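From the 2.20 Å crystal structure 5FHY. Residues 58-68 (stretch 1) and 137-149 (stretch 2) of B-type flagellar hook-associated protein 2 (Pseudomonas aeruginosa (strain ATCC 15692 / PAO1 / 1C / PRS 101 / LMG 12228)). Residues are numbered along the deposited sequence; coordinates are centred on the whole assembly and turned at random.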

# COMPACT_ATOMS: atom_id res chain seq x y z
N ALA B 58 50.56 44.41 -0.26
CA ALA B 58 50.30 44.42 1.18
C ALA B 58 50.86 45.67 1.84
O ALA B 58 50.49 46.01 2.96
CB ALA B 58 50.89 43.17 1.83
N ASN B 59 51.77 46.35 1.14
CA ASN B 59 52.36 47.58 1.66
C ASN B 59 52.24 48.72 0.66
O ASN B 59 52.84 49.77 0.84
CB ASN B 59 53.83 47.36 2.02
CG ASN B 59 54.01 46.43 3.20
OD1 ASN B 59 53.21 46.44 4.15
ND2 ASN B 59 55.07 45.63 3.17
N ALA B 60 51.46 48.50 -0.40
CA ALA B 60 51.36 49.49 -1.46
C ALA B 60 50.29 50.53 -1.17
O ALA B 60 49.16 50.20 -0.81
CB ALA B 60 51.08 48.80 -2.79
N LYS B 61 50.66 51.79 -1.33
CA LYS B 61 49.74 52.91 -1.15
C LYS B 61 49.87 53.83 -2.35
O LYS B 61 50.97 54.17 -2.77
CB LYS B 61 50.02 53.66 0.15
CG LYS B 61 50.08 52.78 1.39
CD LYS B 61 49.47 53.49 2.59
CE LYS B 61 48.00 53.79 2.35
NZ LYS B 61 47.36 54.55 3.47
N PHE B 62 48.74 54.25 -2.90
CA PHE B 62 48.74 55.02 -4.13
C PHE B 62 49.00 56.51 -3.94
O PHE B 62 48.63 57.10 -2.93
CB PHE B 62 47.40 54.83 -4.86
CG PHE B 62 47.19 53.44 -5.40
CD1 PHE B 62 47.98 52.97 -6.44
CD2 PHE B 62 46.22 52.61 -4.88
CE1 PHE B 62 47.79 51.70 -6.94
CE2 PHE B 62 46.03 51.34 -5.38
CZ PHE B 62 46.82 50.88 -6.41
N ASN B 63 49.68 57.10 -4.92
CA ASN B 63 49.85 58.55 -5.00
C ASN B 63 48.50 59.27 -5.01
O ASN B 63 47.47 58.66 -5.32
CB ASN B 63 50.64 58.93 -6.25
CG ASN B 63 52.10 58.54 -6.16
OD1 ASN B 63 52.61 58.27 -5.08
ND2 ASN B 63 52.77 58.51 -7.30
N SER B 64 48.51 60.56 -4.70
CA SER B 64 47.29 61.35 -4.72
C SER B 64 46.87 61.62 -6.16
O SER B 64 47.70 61.60 -7.07
CB SER B 64 47.49 62.67 -3.96
OG SER B 64 46.35 63.51 -4.04
N GLY B 65 45.58 61.84 -6.38
CA GLY B 65 45.08 62.16 -7.71
C GLY B 65 43.59 61.93 -7.89
O GLY B 65 42.83 61.99 -6.93
N THR B 66 43.18 61.67 -9.13
CA THR B 66 41.76 61.47 -9.45
C THR B 66 41.52 60.34 -10.45
O THR B 66 42.26 60.19 -11.42
CB THR B 66 41.12 62.77 -10.00
OG1 THR B 66 41.59 63.90 -9.25
CG2 THR B 66 39.60 62.71 -9.92
N LEU B 67 40.47 59.55 -10.22
CA LEU B 67 40.06 58.51 -11.15
C LEU B 67 38.75 58.85 -11.85
O LEU B 67 37.73 59.04 -11.19
CB LEU B 67 39.92 57.15 -10.45
CG LEU B 67 41.14 56.42 -9.91
CD1 LEU B 67 40.82 54.95 -9.71
CD2 LEU B 67 42.35 56.60 -10.81
N ASN B 68 38.78 58.94 -13.17
CA ASN B 68 37.55 59.15 -13.93
C ASN B 68 37.25 57.91 -14.76
O ASN B 68 37.94 57.60 -15.73
CB ASN B 68 37.65 60.38 -14.84
CG ASN B 68 37.72 61.67 -14.05
OD1 ASN B 68 36.71 62.14 -13.52
ND2 ASN B 68 38.91 62.25 -13.98
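Stretch 2 137-149: DGSGGNTSLSQLA

Stretch 2 (residues 137-149) lies alongside stretch 1 (residues 58-68). From Asp137 to Thr143 it runs antiparallel to stretch 1, then turns back so that Leu145 lies beside Gly65 and Leu67: Asp137 meets Ser64 and Gly65, Gly140 meets Asn63, and Asn142 reaches Ala60 and Lys61. It is mostly loop, closing in a short 3-10 segment, 146-148, whereas stretch 1 is extended from Ala60 onward and leads into a strand that includes Gly65 to Asn68. The two bury 911 Å² in all.

The middle of the contact is a single beta bridge between Phe62 and Thr143, CA to CA 5.1 Å. Thr143 N gives a hydrogen bond to Lys61 O (3.2 Å), and Thr143 O receives one from Asn63 N (3.1 Å), so the residues flanking Phe62 hold Thr143 by both its backbone groups. Lys61 O also accepts from Asn142 N at 2.9 Å and, weakly, from Thr143 OG1 at 3.2 Å. Asn142, chi1 in p, brings the end of its side chain back to stretch 1 and spans two backbone groups there: its ND2 donates to Asn59 O (2.7 Å), and its OD1 accepts from Lys61 N (2.7 Å).

Before the bridge, stretch 2 turns through Gly138, Gly140 and Gly141, and at the last two the lack of a CB lets the chains come close. Gly140 and Asn63 are 4.0 Å apart at CA. A CB on Gly140 would lie 2.5 Å from Ser64 N, and one on Gly141 would lie 2.2 Å from Lys61 O; instead, Gly141 CA approaches Lys61 O at 3.4 Å in a CA-H...O contact. Asn63 is the bump that fills this bend. Its ND2 lies 3.6 Å from Gly138 C and 3.6 Å from Ser144 CA, while its OD1 takes a weak hydrogen bond from Gly141 N (3.1 Å).

Next to the bend the backbones pair again. Ser64 N donates to Ser139 O (2.8 Å), and Asp137 N donates to Ser64 O (2.8 Å). The side chains of Ser64 and Asp137 meet as well, Ser64 OG donating to Asp137 OD2 at 2.6 Å.

The apolar part of the fit is built round Leu145. Its CD1 packs on Phe62 CB (3.8 Å) and lies 3.7 Å from Asn63 O, while its CD2 enters the hollow left by Gly65, 3.6 Å from Gly65 CA. A CB there would point toward stretch 2 and stand 2.6 Å from Leu145 CD2, so the missing side chain makes room for the methyl. Gly65 also has backbone angles that themselves call for glycine. Farther along, Leu67 points toward stretch 2 and its CD2 comes within 4.3 Å of Leu145 CG.

The Phe62 ring leads off from a CA-to-CB bond directed away overall, yet stretch 2 still reaches it. Leu148 CD1 lies over one face, 4.1 Å from Phe62 CZ; Ser144 O sits at the edge, 3.8 Å from Phe62 CD1; and Thr143 OG1 approaches Phe62 CD1 obliquely at 3.4 Å. The 3-10 turn, with Leu148 N hydrogen-bonded to Leu145 O (3.3 Å), carries Leu148 to that face.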

# COMPACT_ATOMS: atom_id res chain seq x y z
N ASP B 137 49.04 63.05 -9.07
CA ASP B 137 49.74 64.16 -8.44
C ASP B 137 51.24 63.87 -8.33
O ASP B 137 52.04 64.78 -8.10
CB ASP B 137 49.17 64.47 -7.05
CG ASP B 137 47.76 65.01 -7.11
OD1 ASP B 137 47.35 65.50 -8.19
OD2 ASP B 137 47.06 64.97 -6.08
N GLY B 138 51.61 62.61 -8.48
CA GLY B 138 53.00 62.20 -8.47
C GLY B 138 53.56 62.01 -7.08
O GLY B 138 54.75 61.73 -6.91
N SER B 139 52.70 62.17 -6.08
CA SER B 139 53.11 62.04 -4.69
C SER B 139 51.91 61.71 -3.82
O SER B 139 50.78 62.10 -4.13
CB SER B 139 53.79 63.32 -4.20
OG SER B 139 52.90 64.43 -4.26
N GLY B 140 52.16 60.98 -2.74
CA GLY B 140 51.11 60.60 -1.81
C GLY B 140 51.32 59.19 -1.29
O GLY B 140 50.77 58.81 -0.25
N GLY B 141 52.14 58.42 -2.00
CA GLY B 141 52.39 57.03 -1.65
C GLY B 141 53.62 56.46 -2.32
O GLY B 141 54.48 57.20 -2.79
N ASN B 142 53.69 55.14 -2.39
CA ASN B 142 54.86 54.44 -2.93
C ASN B 142 54.67 53.90 -4.34
O ASN B 142 55.63 53.50 -4.99
CB ASN B 142 55.26 53.31 -1.99
CG ASN B 142 54.09 52.43 -1.59
OD1 ASN B 142 53.08 52.36 -2.30
ND2 ASN B 142 54.21 51.77 -0.45
N THR B 143 53.43 53.88 -4.82
CA THR B 143 53.17 53.42 -6.18
C THR B 143 52.45 54.48 -7.00
O THR B 143 51.66 55.26 -6.47
CB THR B 143 52.31 52.14 -6.20
OG1 THR B 143 51.12 52.35 -5.42
CG2 THR B 143 53.09 50.96 -5.63
N SER B 144 52.74 54.50 -8.30
CA SER B 144 52.14 55.47 -9.20
C SER B 144 50.64 55.25 -9.31
O SER B 144 50.18 54.11 -9.28
CB SER B 144 52.80 55.39 -10.58
OG SER B 144 52.16 56.25 -11.50
N LEU B 145 49.88 56.33 -9.42
CA LEU B 145 48.44 56.21 -9.61
C LEU B 145 48.16 56.04 -11.10
O LEU B 145 47.11 55.52 -11.49
CB LEU B 145 47.70 57.44 -9.07
CG LEU B 145 46.17 57.38 -9.01
CD1 LEU B 145 45.70 56.54 -7.83
CD2 LEU B 145 45.57 58.77 -8.95
N SER B 146 49.11 56.47 -11.92
CA SER B 146 48.96 56.45 -13.37
C SER B 146 48.89 55.05 -13.98
O SER B 146 48.38 54.87 -15.08
CB SER B 146 50.11 57.23 -14.02
OG SER B 146 51.36 56.65 -13.70
N GLN B 147 49.40 54.04 -13.26
CA GLN B 147 49.43 52.69 -13.81
C GLN B 147 48.07 52.00 -13.69
O GLN B 147 47.92 50.83 -14.04
CB GLN B 147 50.51 51.84 -13.14
CG GLN B 147 50.38 51.67 -11.64
CD GLN B 147 51.48 50.79 -11.06
OE1 GLN B 147 52.12 50.02 -11.78
NE2 GLN B 147 51.70 50.89 -9.76
N LEU B 148 47.07 52.74 -13.22
CA LEU B 148 45.70 52.22 -13.17
C LEU B 148 44.90 52.70 -14.38
O LEU B 148 43.70 52.46 -14.47
CB LEU B 148 45.00 52.65 -11.88
CG LEU B 148 45.50 52.06 -10.56
CD1 LEU B 148 44.54 52.41 -9.44
CD2 LEU B 148 45.70 50.55 -10.66
N ALA B 149 45.57 53.37 -15.31
CA ALA B 149 44.90 53.88 -16.49
C ALA B 149 44.60 52.73 -17.45
O ALA B 149 45.33 51.75 -17.50
CB ALA B 149 45.74 54.96 -17.18